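Local coordinates for protein endoribonuclease (Porcine reproductive and respiratory syndrome virus, PDB 5DA1) that acts as a dimerisation-dependent endoribonuclease and beta interferon antagonist, and probably degrades viral polyuridine RNA so that host double-stranded RNA sensors stay silent, at residues His58-Ala63 / Gly93-Leu98; Glu100-Thr105 / Val201-Lys206; Glu158-Val163 / Val175-Asp180; Arg197-Met202 / Leu210-Asp215. All blocks are in the same frame, centred on the assembly; numbering follows the deposited sequence.

Interaction 1 of 4, residues His58-Ala63 / Gly93-Leu98; sequences HKYSRA and GEAQVL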
loop_
_atom_site.group_PDB
_atom_site.type_symbol
_atom_site.label_atom_id
_atom_site.label_comp_id
_atom_site.label_asym_id
_atom_site.label_seq_id
_atom_site.Cartn_x
_atom_site.Cartn_y
_atom_site.Cartn_z
ATOM N N HIS A 58 16.766 1.806 35.925
ATOM C CA HIS A 58 16.481 0.551 36.585
ATOM C C HIS A 58 17.194 -0.687 36.141
ATOM O O HIS A 58 17.786 -0.749 35.065
ATOM C CB HIS A 58 14.992 0.274 36.514
ATOM C CG HIS A 58 14.421 -0.208 37.796
ATOM N ND1 HIS A 58 14.290 -1.547 38.092
ATOM C CD2 HIS A 58 13.940 0.468 38.863
ATOM C CE1 HIS A 58 13.744 -1.677 39.287
ATOM N NE2 HIS A 58 13.519 -0.468 39.775
ATOM N N LYS A 59 17.088 -1.690 37.008
ATOM C CA LYS A 59 17.590 -3.027 36.729
ATOM C C LYS A 59 16.854 -3.529 35.481
ATOM O O LYS A 59 17.460 -4.174 34.605
ATOM C CB LYS A 59 17.391 -3.974 37.939
ATOM C CG LYS A 59 18.438 -5.123 38.025
ATOM C CD LYS A 59 17.984 -6.324 38.911
ATOM C CE LYS A 59 17.563 -5.891 40.338
ATOM N NZ LYS A 59 16.971 -6.989 41.159
ATOM N N TYR A 60 15.573 -3.153 35.383
ATOM C CA TYR A 60 14.662 -3.671 34.356
ATOM C C TYR A 60 14.478 -2.773 33.133
ATOM O O TYR A 60 13.822 -3.191 32.168
ATOM C CB TYR A 60 13.307 -3.995 34.988
ATOM C CG TYR A 60 13.421 -4.881 36.217
ATOM C CD1 TYR A 60 13.737 -6.246 36.092
ATOM C CD2 TYR A 60 13.233 -4.360 37.495
ATOM C CE1 TYR A 60 13.854 -7.065 37.200
ATOM C CE2 TYR A 60 13.349 -5.170 38.609
ATOM C CZ TYR A 60 13.656 -6.525 38.453
ATOM O OH TYR A 60 13.764 -7.340 39.550
ATOM N N SER A 61 15.047 -1.560 33.180
ATOM C CA SER A 61 15.071 -0.636 32.032
ATOM C C SER A 61 15.793 -1.240 30.812
ATOM O O SER A 61 17.003 -1.459 30.853
ATOM C CB SER A 61 15.728 0.698 32.419
ATOM O OG SER A 61 14.957 1.403 33.380
ATOM N N ARG A 62 15.041 -1.513 29.741
ATOM C CA ARG A 62 15.584 -2.075 28.498
ATOM C C ARG A 62 16.045 -1.014 27.474
ATOM O O ARG A 62 15.361 -0.009 27.232
ATOM C CB ARG A 62 14.576 -3.035 27.859
ATOM C CG ARG A 62 15.130 -3.813 26.668
ATOM C CD ARG A 62 16.453 -4.551 27.023
ATOM N NE ARG A 62 16.314 -5.391 28.213
ATOM C CZ ARG A 62 15.541 -6.475 28.268
ATOM N NH1 ARG A 62 14.839 -6.854 27.203
ATOM N NH2 ARG A 62 15.447 -7.169 29.396
ATOM N N ALA A 63 17.207 -1.238 26.872
ATOM C CA ALA A 63 17.686 -0.322 25.843
ATOM C C ALA A 63 17.093 -0.724 24.507
ATOM O O ALA A 63 17.106 -1.910 24.137
ATOM C CB ALA A 63 19.182 -0.309 25.779
ATOM N N GLY A 93 2.996 0.443 40.424
ATOM C CA GLY A 93 4.091 1.190 41.023
ATOM C C GLY A 93 5.434 0.498 40.966
ATOM O O GLY A 93 6.447 1.108 41.317
ATOM N N GLU A 94 5.464 -0.761 40.526
ATOM C CA GLU A 94 6.718 -1.519 40.566
ATOM C C GLU A 94 7.258 -2.024 39.214
ATOM O O GLU A 94 6.626 -2.844 38.545
ATOM C CB GLU A 94 6.647 -2.655 41.606
ATOM C CG GLU A 94 8.033 -3.104 42.134
ATOM C CD GLU A 94 8.929 -1.921 42.595
ATOM O OE1 GLU A 94 8.681 -1.365 43.707
ATOM O OE2 GLU A 94 9.883 -1.565 41.841
ATOM N N ALA A 95 8.446 -1.538 38.849
ATOM C CA ALA A 95 9.182 -1.965 37.640
ATOM C C ALA A 95 9.115 -3.463 37.305
ATOM O O ALA A 95 9.149 -4.306 38.201
ATOM C CB ALA A 95 10.642 -1.517 37.730
ATOM N N GLN A 96 9.039 -3.764 36.001
ATOM C CA GLN A 96 8.898 -5.127 35.448
ATOM C C GLN A 96 9.976 -5.459 34.432
ATOM O O GLN A 96 10.473 -4.596 33.714
ATOM C CB GLN A 96 7.562 -5.288 34.738
ATOM C CG GLN A 96 6.352 -5.007 35.580
ATOM C CD GLN A 96 6.229 -5.954 36.738
ATOM O OE1 GLN A 96 6.058 -7.167 36.561
ATOM N NE2 GLN A 96 6.302 -5.403 37.946
ATOM N N VAL A 97 10.305 -6.732 34.349
ATOM C CA VAL A 97 11.310 -7.181 33.410
ATOM C C VAL A 97 10.699 -7.242 32.004
ATOM O O VAL A 97 9.670 -7.883 31.789
ATOM C CB VAL A 97 11.904 -8.552 33.840
ATOM C CG1 VAL A 97 10.823 -9.440 34.514
ATOM C CG2 VAL A 97 12.605 -9.258 32.646
ATOM N N LEU A 98 11.333 -6.562 31.054
ATOM C CA LEU A 98 10.843 -6.551 29.680
ATOM C C LEU A 98 11.527 -7.627 28.842
ATOM O O LEU A 98 12.740 -7.834 28.971
ATOM C CB LEU A 98 11.060 -5.174 29.062
ATOM C CG LEU A 98 10.117 -4.094 29.561
ATOM C CD1 LEU A 98 10.728 -2.756 29.258
ATOM C CD2 LEU A 98 8.729 -4.233 28.942
#
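Two aromatic residues of H58-A63, H58 and Y60, pack against the side chains of A95 and V97. The methyl of A95 sits over one face of the H58 imidazole, a CH-pi contact with CB 3.6 Å from the ring centroid and 15° off its normal. That ring is steadied from its own segment, since Y60 N gives H58 ND1 a weak bond lying in the ring plane. Apolar packing continues at Y60: with CG anti to the carbonyl carbon (chi1 -52°), one flank of the ring, CD1, meets V97 CB at 3.7 Å while the other, CD2, meets A95 CB at 3.9 Å. Its CB also lies 3.2 Å from the backbone oxygen Q96 O. Further along, L98 CD1 packs on R62 CB at 4.1 Å.

Polar contact is sparse. R62 bends at chi2 and chi3, which brings its guanidinium to the L98 carbonyl, where NH2 gives L98 O a weak bond of 2.8 Å at an N-H...O angle of 120°. Within G93-L98 the Q96 amide turns onto its own backbone, NE2 donating to E94 O at 2.6 Å.

H58-A63 lies in the N-terminal domain region of NSP11. R62 pairs by backbone hydrogen bonds with L87 and Q96 with K89, which makes strand 83-91 the common neighbour of strands 62-65 and 94-96 in a mixed sheet.

Interaction 2 of 4, residues Glu100-Thr105 / Val201-Lys206; sequences ETVFST and VMLDFK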
loop_
_atom_site.group_PDB
_atom_site.type_symbol
_atom_site.label_atom_id
_atom_site.label_comp_id
_atom_site.label_asym_id
_atom_site.label_seq_id
_atom_site.Cartn_x
_atom_site.Cartn_y
_atom_site.Cartn_z
ATOM N N GLU A 100 13.239 -9.777 25.713
ATOM C CA GLU A 100 14.248 -9.361 24.758
ATOM C C GLU A 100 13.598 -9.276 23.360
ATOM O O GLU A 100 12.874 -10.192 22.973
ATOM C CB GLU A 100 15.426 -10.324 24.809
ATOM C CG GLU A 100 16.715 -9.750 24.198
ATOM C CD GLU A 100 17.931 -9.784 25.153
ATOM O OE1 GLU A 100 19.037 -10.187 24.688
ATOM O OE2 GLU A 100 17.780 -9.398 26.352
ATOM N N THR A 101 13.826 -8.177 22.630
ATOM C CA THR A 101 13.118 -7.926 21.368
ATOM C C THR A 101 13.959 -7.303 20.254
ATOM O O THR A 101 14.944 -6.637 20.522
ATOM C CB THR A 101 11.872 -7.022 21.568
ATOM O OG1 THR A 101 11.138 -6.928 20.339
ATOM C CG2 THR A 101 12.283 -5.627 21.991
ATOM N N VAL A 102 13.564 -7.521 18.999
ATOM C CA VAL A 102 14.129 -6.736 17.891
ATOM C C VAL A 102 13.230 -5.526 17.602
ATOM O O VAL A 102 12.092 -5.462 18.106
ATOM C CB VAL A 102 14.440 -7.555 16.600
ATOM C CG1 VAL A 102 15.764 -8.303 16.747
ATOM C CG2 VAL A 102 13.323 -8.495 16.253
ATOM N N PHE A 103 13.741 -4.574 16.818
ATOM C CA PHE A 103 13.066 -3.286 16.651
ATOM C C PHE A 103 12.882 -2.835 15.210
ATOM O O PHE A 103 13.827 -2.826 14.443
ATOM C CB PHE A 103 13.789 -2.210 17.452
ATOM C CG PHE A 103 13.534 -2.295 18.925
ATOM C CD1 PHE A 103 12.294 -1.909 19.458
ATOM C CD2 PHE A 103 14.513 -2.782 19.783
ATOM C CE1 PHE A 103 12.028 -2.006 20.837
ATOM C CE2 PHE A 103 14.272 -2.889 21.163
ATOM C CZ PHE A 103 13.024 -2.502 21.698
ATOM N N SER A 104 11.658 -2.479 14.832
ATOM C CA SER A 104 11.464 -1.759 13.573
ATOM C C SER A 104 12.304 -0.475 13.617
ATOM O O SER A 104 12.518 0.106 14.685
ATOM C CB SER A 104 9.994 -1.403 13.352
ATOM O OG SER A 104 9.154 -2.533 13.453
ATOM N N THR A 105 12.749 -0.037 12.445
ATOM C CA THR A 105 13.759 1.004 12.298
ATOM C C THR A 105 13.211 2.389 11.993
ATOM O O THR A 105 13.975 3.365 11.969
ATOM C CB THR A 105 14.712 0.633 11.149
ATOM O OG1 THR A 105 13.963 0.467 9.918
ATOM C CG2 THR A 105 15.451 -0.638 11.487
ATOM N N VAL A 201 9.943 -15.159 17.460
ATOM C CA VAL A 201 10.747 -13.947 17.552
ATOM C C VAL A 201 9.913 -12.834 18.169
ATOM O O VAL A 201 8.716 -12.735 17.936
ATOM C CB VAL A 201 11.255 -13.473 16.178
ATOM C CG1 VAL A 201 12.295 -12.416 16.347
ATOM C CG2 VAL A 201 11.840 -14.615 15.391
ATOM N N MET A 202 10.565 -12.017 18.983
ATOM C CA MET A 202 9.962 -10.834 19.527
ATOM C C MET A 202 10.409 -9.675 18.661
ATOM O O MET A 202 11.611 -9.414 18.541
ATOM C CB MET A 202 10.401 -10.624 20.971
ATOM C CG MET A 202 9.776 -11.602 21.948
ATOM S SD MET A 202 8.055 -11.182 22.358
ATOM C CE MET A 202 8.258 -9.540 22.989
ATOM N N LEU A 203 9.430 -9.003 18.045
ATOM C CA LEU A 203 9.676 -7.789 17.250
ATOM C C LEU A 203 8.780 -6.655 17.774
ATOM O O LEU A 203 7.564 -6.816 17.847
ATOM C CB LEU A 203 9.440 -8.066 15.755
ATOM C CG LEU A 203 9.346 -6.851 14.837
ATOM C CD1 LEU A 203 10.691 -6.372 14.402
ATOM C CD2 LEU A 203 8.460 -7.133 13.644
ATOM N N ASP A 204 9.397 -5.528 18.149
ATOM C CA ASP A 204 8.690 -4.392 18.738
ATOM C C ASP A 204 7.858 -4.860 19.903
ATOM O O ASP A 204 6.752 -4.376 20.123
ATOM C CB ASP A 204 7.762 -3.735 17.723
ATOM C CG ASP A 204 8.501 -3.079 16.582
ATOM O OD1 ASP A 204 9.691 -2.714 16.740
ATOM O OD2 ASP A 204 7.867 -2.919 15.515
ATOM N N PHE A 205 8.391 -5.847 20.613
ATOM C CA PHE A 205 7.739 -6.486 21.753
ATOM C C PHE A 205 6.513 -7.319 21.430
ATOM O O PHE A 205 5.785 -7.706 22.336
ATOM C CB PHE A 205 7.388 -5.471 22.843
ATOM C CG PHE A 205 8.571 -4.824 23.481
ATOM C CD1 PHE A 205 9.378 -5.539 24.356
ATOM C CD2 PHE A 205 8.854 -3.489 23.228
ATOM C CE1 PHE A 205 10.472 -4.932 24.964
ATOM C CE2 PHE A 205 9.940 -2.856 23.817
ATOM C CZ PHE A 205 10.753 -3.572 24.695
ATOM N N LYS A 206 6.277 -7.614 20.161
ATOM C CA LYS A 206 5.166 -8.484 19.810
ATOM C C LYS A 206 5.681 -9.851 19.341
ATOM O O LYS A 206 6.645 -9.951 18.574
ATOM C CB LYS A 206 4.298 -7.821 18.750
ATOM C CG LYS A 206 3.043 -8.601 18.316
ATOM C CD LYS A 206 2.632 -8.158 16.884
ATOM C CE LYS A 206 1.117 -8.116 16.677
ATOM N NZ LYS A 206 0.505 -6.889 17.269
#
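The T101 side chain inserts into the turn after M202, where its hydroxyl is gripped from two directions: F205 N donates to OG1 at 3.0 Å, and OG1 in turn donates to V102 O, in the carbonyl plane on a lone pair. With OG1 anti to the backbone N (chi1 -174°), the methyl CG2 is thrown over one face of the F205 ring, 3.6 Å from its centroid. The edge of F103 meets the same ring in an offset edge-to-face pair with planes at 81°, so F205 is touched by residues two apart in the chain. Backbone bonds close the centre: V102 N donates to M202 O at 2.8 Å and D204 N to V102 O at 2.7 Å, the latter carbonyl therefore serving two donors. These bonds clasp the type I' turn L203-K206 that joins strands 197-203 and 206-213 of a beta hairpin; through it the loop of E100-T105, which leads from strand 94-96 to helix 107-110, is bridged to the hairpin within the EndoU-like family region.

Buried at the other end, the D204 carboxylate receives S104 N at OD1, on the syn side, at 2.8 Å, and, at a separation too short to be taken literally, the S104 hydroxyl at OD2; S159 OG is a further partner of OD2. The opposite end is looser and more solvent-facing. There exposed E100 has its CB directed away from the hairpin and touches mainly through its carbonyl, with CB and CG of partly exposed M202 lying against E100 O, CB at 3.2 Å.

Interaction 3 of 4, residues Glu158-Val163 / Val175-Asp180; sequences ESVAVV and VCTLTD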
loop_
_atom_site.group_PDB
_atom_site.type_symbol
_atom_site.label_atom_id
_atom_site.label_comp_id
_atom_site.label_asym_id
_atom_site.label_seq_id
_atom_site.Cartn_x
_atom_site.Cartn_y
_atom_site.Cartn_z
ATOM N N GLU A 158 2.674 -0.867 10.403
ATOM C CA GLU A 158 2.610 -2.013 11.321
ATOM C C GLU A 158 3.995 -2.625 11.495
ATOM O O GLU A 158 4.878 -2.453 10.641
ATOM C CB GLU A 158 1.624 -3.049 10.794
ATOM C CG GLU A 158 0.164 -2.560 10.679
ATOM C CD GLU A 158 -0.576 -2.518 12.032
ATOM O OE1 GLU A 158 -0.164 -3.167 13.045
ATOM O OE2 GLU A 158 -1.613 -1.820 12.072
ATOM N N SER A 159 4.199 -3.321 12.607
ATOM C CA SER A 159 5.445 -4.083 12.810
ATOM C C SER A 159 5.612 -5.079 11.656
ATOM O O SER A 159 6.638 -5.058 10.948
ATOM C CB SER A 159 5.457 -4.813 14.162
ATOM O OG SER A 159 5.329 -3.901 15.248
ATOM N N VAL A 160 4.587 -5.925 11.465
ATOM C CA VAL A 160 4.494 -6.821 10.295
ATOM C C VAL A 160 3.343 -6.327 9.418
ATOM O O VAL A 160 2.177 -6.498 9.734
ATOM C CB VAL A 160 4.350 -8.315 10.713
ATOM C CG1 VAL A 160 4.546 -9.222 9.535
ATOM C CG2 VAL A 160 5.377 -8.657 11.745
ATOM N N ALA A 161 3.707 -5.661 8.332
ATOM C CA ALA A 161 2.747 -5.108 7.370
ATOM C C ALA A 161 2.457 -6.136 6.299
ATOM O O ALA A 161 3.361 -6.835 5.847
ATOM C CB ALA A 161 3.311 -3.873 6.725
ATOM N N VAL A 162 1.205 -6.199 5.883
ATOM C CA VAL A 162 0.800 -7.037 4.760
ATOM C C VAL A 162 0.416 -6.157 3.569
ATOM O O VAL A 162 -0.428 -5.255 3.688
ATOM C CB VAL A 162 -0.387 -7.957 5.154
ATOM C CG1 VAL A 162 -0.848 -8.744 3.971
ATOM C CG2 VAL A 162 0.005 -8.904 6.318
ATOM N N VAL A 163 1.032 -6.422 2.423
ATOM C CA VAL A 163 0.682 -5.729 1.180
ATOM C C VAL A 163 0.547 -6.659 -0.026
ATOM O O VAL A 163 1.129 -7.741 -0.047
ATOM C CB VAL A 163 1.711 -4.680 0.836
ATOM C CG1 VAL A 163 1.727 -3.633 1.913
ATOM C CG2 VAL A 163 3.092 -5.315 0.657
ATOM N N VAL A 175 -0.697 -11.485 -1.256
ATOM C CA VAL A 175 -0.310 -11.411 0.106
ATOM C C VAL A 175 1.175 -11.471 0.214
ATOM O O VAL A 175 1.819 -12.401 -0.256
ATOM C CB VAL A 175 -0.974 -12.517 0.971
ATOM C CG1 VAL A 175 -0.444 -12.447 2.409
ATOM C CG2 VAL A 175 -2.510 -12.373 0.946
ATOM N N CYS A 176 1.727 -10.457 0.847
ATOM C CA CYS A 176 3.158 -10.389 1.043
ATOM C C CYS A 176 3.423 -9.583 2.291
ATOM O O CYS A 176 2.793 -8.558 2.573
ATOM C CB CYS A 176 3.844 -9.788 -0.174
ATOM S SG CYS A 176 5.610 -9.579 -0.036
ATOM N N THR A 177 4.383 -10.076 3.036
ATOM C CA THR A 177 4.464 -9.800 4.426
ATOM C C THR A 177 5.783 -9.114 4.522
ATOM O O THR A 177 6.753 -9.525 3.871
ATOM C CB THR A 177 4.393 -11.138 5.149
ATOM O OG1 THR A 177 3.522 -11.037 6.261
ATOM C CG2 THR A 177 5.758 -11.694 5.509
ATOM N N LEU A 178 5.842 -8.048 5.292
ATOM C CA LEU A 178 6.972 -7.156 5.167
ATOM C C LEU A 178 7.271 -6.443 6.477
ATOM O O LEU A 178 6.367 -6.171 7.261
ATOM C CB LEU A 178 6.603 -6.164 4.062
ATOM C CG LEU A 178 7.270 -4.823 3.834
ATOM C CD1 LEU A 178 6.949 -4.485 2.427
ATOM C CD2 LEU A 178 6.692 -3.781 4.753
ATOM N N THR A 179 8.534 -6.132 6.701
ATOM C CA THR A 179 8.954 -5.322 7.831
ATOM C C THR A 179 10.126 -4.450 7.420
ATOM O O THR A 179 10.642 -4.562 6.318
ATOM C CB THR A 179 9.444 -6.170 9.034
ATOM O OG1 THR A 179 10.762 -6.637 8.777
ATOM C CG2 THR A 179 8.551 -7.345 9.319
ATOM N N ASP A 180 10.580 -3.601 8.323
ATOM C CA ASP A 180 11.736 -2.767 8.027
ATOM C C ASP A 180 12.903 -2.986 8.982
ATOM O O ASP A 180 13.749 -2.090 9.114
ATOM C CB ASP A 180 11.335 -1.286 7.984
ATOM C CG ASP A 180 10.955 -0.716 9.354
ATOM O OD1 ASP A 180 11.138 -1.375 10.391
ATOM O OD2 ASP A 180 10.483 0.429 9.405
#
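A161 and L178 pair across a two-stranded antiparallel beta hairpin, strands 161-167 and 171-178, in the EndoU-like region of NSP11. The short strand axes approach to 4.7 Å and their directions differ by 149°, a twisted antiparallel pair.

Backbone hydrogen bonds are the main link. A161 and L178 form a hydrogen-bonded pair, with A161 N donating to L178 O and L178 N returning the bond to A161 O at 2.8 Å. V163 N adds a straighter bond to C176 O, 168° at the hydrogen. Between them V162 and T177 make a non-hydrogen-bonded pair, where CA-H...O contacts take over: V162 CA approaches C176 O at 3.3 Å, and T177 CA approaches A161 O.

Apolar contacts fall on both faces. On the face of A161, V163, C176 and L178, the methyl of A161 meets L178 CD2 at 3.9 Å, and V163 also packs on S74 of the second subunit. On the face of V162 and T177, V162 reaches diagonally to V175, CG1 to CG1 at 4.0 Å.

Polar atoms also have partners beyond the hairpin. The S159 hydroxyl is directed to D204, and the backbone carbonyl T177 O accepts from ND1 of H144, a predicted active-site residue, so the hairpin backbone probably helps to orient that imidazole. Beyond the A161-L178 pair, T179 places CG2 anti to its carbonyl carbon, and this methyl lies 3.4 Å from S159 O.

Interaction 4 of 4, residues Arg197-Met202 / Leu210-Asp215; sequences RCWKVM and LMVWKD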
loop_
_atom_site.group_PDB
_atom_site.type_symbol
_atom_site.label_atom_id
_atom_site.label_comp_id
_atom_site.label_asym_id
_atom_site.label_seq_id
_atom_site.Cartn_x
_atom_site.Cartn_y
_atom_site.Cartn_z
ATOM N N ARG A 197 12.433 -24.180 9.079
ATOM C CA ARG A 197 12.320 -23.991 10.524
ATOM C C ARG A 197 11.420 -22.792 10.850
ATOM O O ARG A 197 11.369 -21.825 10.088
ATOM C CB ARG A 197 13.714 -23.842 11.147
ATOM C CG ARG A 197 13.782 -22.967 12.374
ATOM C CD ARG A 197 13.358 -23.673 13.651
ATOM N NE ARG A 197 14.511 -24.124 14.432
ATOM C CZ ARG A 197 14.545 -24.172 15.767
ATOM N NH1 ARG A 197 13.495 -23.781 16.486
ATOM N NH2 ARG A 197 15.633 -24.602 16.389
ATOM N N CYS A 198 10.706 -22.881 11.973
ATOM C CA CYS A 198 9.888 -21.778 12.450
ATOM C C CYS A 198 10.371 -21.242 13.737
ATOM O O CYS A 198 10.283 -21.897 14.770
ATOM C CB CYS A 198 8.469 -22.203 12.671
ATOM S SG CYS A 198 7.737 -22.436 11.137
ATOM N N TRP A 199 10.821 -20.009 13.686
ATOM C CA TRP A 199 11.255 -19.358 14.865
ATOM C C TRP A 199 10.126 -18.621 15.553
ATOM O O TRP A 199 9.157 -18.199 14.931
ATOM C CB TRP A 199 12.342 -18.407 14.478
ATOM C CG TRP A 199 13.501 -19.112 13.842
ATOM C CD1 TRP A 199 13.814 -19.169 12.506
ATOM C CD2 TRP A 199 14.507 -19.852 14.520
ATOM N NE1 TRP A 199 14.966 -19.884 12.318
ATOM C CE2 TRP A 199 15.415 -20.318 13.538
ATOM C CE3 TRP A 199 14.742 -20.151 15.864
ATOM C CZ2 TRP A 199 16.536 -21.079 13.856
ATOM C CZ3 TRP A 199 15.855 -20.905 16.186
ATOM C CH2 TRP A 199 16.745 -21.364 15.180
ATOM N N LYS A 200 10.244 -18.496 16.859
ATOM C CA LYS A 200 9.476 -17.520 17.570
ATOM C C LYS A 200 10.408 -16.355 17.809
ATOM O O LYS A 200 11.542 -16.541 18.230
ATOM C CB LYS A 200 8.927 -18.107 18.856
ATOM C CG LYS A 200 7.832 -19.104 18.547
ATOM C CD LYS A 200 7.053 -19.447 19.780
ATOM C CE LYS A 200 5.579 -19.685 19.425
ATOM N NZ LYS A 200 4.714 -19.694 20.666
ATOM N N VAL A 201 9.943 -15.159 17.460
ATOM C CA VAL A 201 10.747 -13.947 17.552
ATOM C C VAL A 201 9.913 -12.834 18.169
ATOM O O VAL A 201 8.716 -12.735 17.936
ATOM C CB VAL A 201 11.255 -13.473 16.178
ATOM C CG1 VAL A 201 12.295 -12.416 16.347
ATOM C CG2 VAL A 201 11.840 -14.615 15.391
ATOM N N MET A 202 10.565 -12.017 18.983
ATOM C CA MET A 202 9.962 -10.834 19.527
ATOM C C MET A 202 10.409 -9.675 18.661
ATOM O O MET A 202 11.611 -9.414 18.541
ATOM C CB MET A 202 10.401 -10.624 20.971
ATOM C CG MET A 202 9.776 -11.602 21.948
ATOM S SD MET A 202 8.055 -11.182 22.358
ATOM C CE MET A 202 8.258 -9.540 22.989
ATOM N N LEU A 210 8.547 -16.534 12.549
ATOM C CA LEU A 210 9.342 -16.316 11.343
ATOM C C LEU A 210 9.619 -17.644 10.593
ATOM O O LEU A 210 10.313 -18.492 11.123
ATOM C CB LEU A 210 10.656 -15.625 11.726
ATOM C CG LEU A 210 11.809 -15.565 10.704
ATOM C CD1 LEU A 210 11.460 -14.747 9.454
ATOM C CD2 LEU A 210 13.073 -15.011 11.318
ATOM N N MET A 211 9.077 -17.841 9.388
ATOM C CA MET A 211 9.425 -19.036 8.612
ATOM C C MET A 211 10.714 -18.826 7.841
ATOM O O MET A 211 10.917 -17.796 7.217
ATOM C CB MET A 211 8.371 -19.455 7.588
ATOM C CG MET A 211 6.948 -19.342 7.952
ATOM S SD MET A 211 6.611 -19.464 9.677
ATOM C CE MET A 211 5.428 -18.140 9.869
ATOM N N VAL A 212 11.577 -19.829 7.870
ATOM C CA VAL A 212 12.774 -19.806 7.049
ATOM C C VAL A 212 12.863 -21.079 6.195
ATOM O O VAL A 212 12.663 -22.187 6.696
ATOM C CB VAL A 212 14.032 -19.671 7.898
ATOM C CG1 VAL A 212 15.235 -19.446 6.998
ATOM C CG2 VAL A 212 13.891 -18.530 8.885
ATOM N N TRP A 213 13.138 -20.914 4.907
ATOM C CA TRP A 213 13.424 -22.036 4.038
ATOM C C TRP A 213 14.841 -21.868 3.487
ATOM O O TRP A 213 15.065 -21.184 2.484
ATOM C CB TRP A 213 12.415 -22.119 2.908
ATOM C CG TRP A 213 10.979 -22.134 3.344
ATOM C CD1 TRP A 213 10.244 -21.071 3.784
ATOM C CD2 TRP A 213 10.085 -23.259 3.330
ATOM N NE1 TRP A 213 8.954 -21.463 4.060
ATOM C CE2 TRP A 213 8.831 -22.800 3.788
ATOM C CE3 TRP A 213 10.227 -24.611 2.986
ATOM C CZ2 TRP A 213 7.729 -23.646 3.916
ATOM C CZ3 TRP A 213 9.141 -25.444 3.108
ATOM C CH2 TRP A 213 7.905 -24.964 3.571
ATOM N N LYS A 214 15.794 -22.490 4.175
ATOM C CA LYS A 214 17.223 -22.396 3.847
ATOM C C LYS A 214 17.478 -23.090 2.507
ATOM O O LYS A 214 16.950 -24.187 2.280
ATOM C CB LYS A 214 18.028 -23.055 4.984
ATOM C CG LYS A 214 19.568 -23.148 4.828
ATOM C CD LYS A 214 20.041 -24.415 4.043
ATOM C CE LYS A 214 19.473 -25.756 4.578
ATOM N NZ LYS A 214 20.155 -26.187 5.827
ATOM N N ASP A 215 18.213 -22.452 1.592
ATOM C CA ASP A 215 18.539 -21.041 1.647
ATOM C C ASP A 215 17.710 -20.497 0.491
ATOM O O ASP A 215 18.243 -20.175 -0.581
ATOM C CB ASP A 215 20.036 -20.778 1.368
ATOM C CG ASP A 215 20.946 -21.985 1.691
ATOM O OD1 ASP A 215 20.804 -23.045 1.038
ATOM O OD2 ASP A 215 21.821 -21.874 2.582
#
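R197 and W199 pair with V212 and L210 through four backbone hydrogen bonds of 3.0 to 3.1 Å, R197 N to V212 O, V212 N to R197 O, W199 N to L210 O and L210 N to W199 O, between antiparallel strands whose directions differ by 150°. Side chains then divide over two faces. On one, W199 sets CG anti to its carbonyl carbon (chi1 -60°), which turns the pyrrole edge of the indole to V212: CD1 meets V212 CG2 at 3.7 Å, the methyl lying in the ring plane. R197 folds back over this indole, its guanidinium lying with W199 CZ3 over the centre of one face, and Y189 meets W199 edge-to-face.

This is the beta hairpin of strands 197-203 and 206-213, extended by strand 217-221 into a three-stranded antiparallel sheet of the EndoU-like region. Further toward its turn V201 CG2 touches L210 CB at 4.0 Å, and L210 also packs on F220 of strand 217-221. On the reverse face C198 and M211 form the non-hydrogen-bonded pair. M211 bends at chi2 and chi3, and the C198 thiol sulphur lies against the M211 thioether sulphur, SG 3.5 Å from SD.

How the interactions relate
Along the chain, interaction 1, in the N-terminal sheet, closes before the other three, which lie in the EndoU-like region. Interaction 2 is the junction: its centre is 16 Å from that of interaction 1, which it touches where L98 packs on F205, and 14 Å from that of interaction 3, which it meets through polar contacts that include T105 with D180. By touching both, 100-105/201-206 links the N-terminal sheet to the probable catalytic region. Interaction 4 shares V201 and M202 with it on strand 197-203 and continues the same hairpin outward. Interactions 3 and 4 use different sheets and do not touch, their centres 15 Å apart. Interactions 1 and 3 lie 30 Å apart between centres, on opposite sides of the chain's centre.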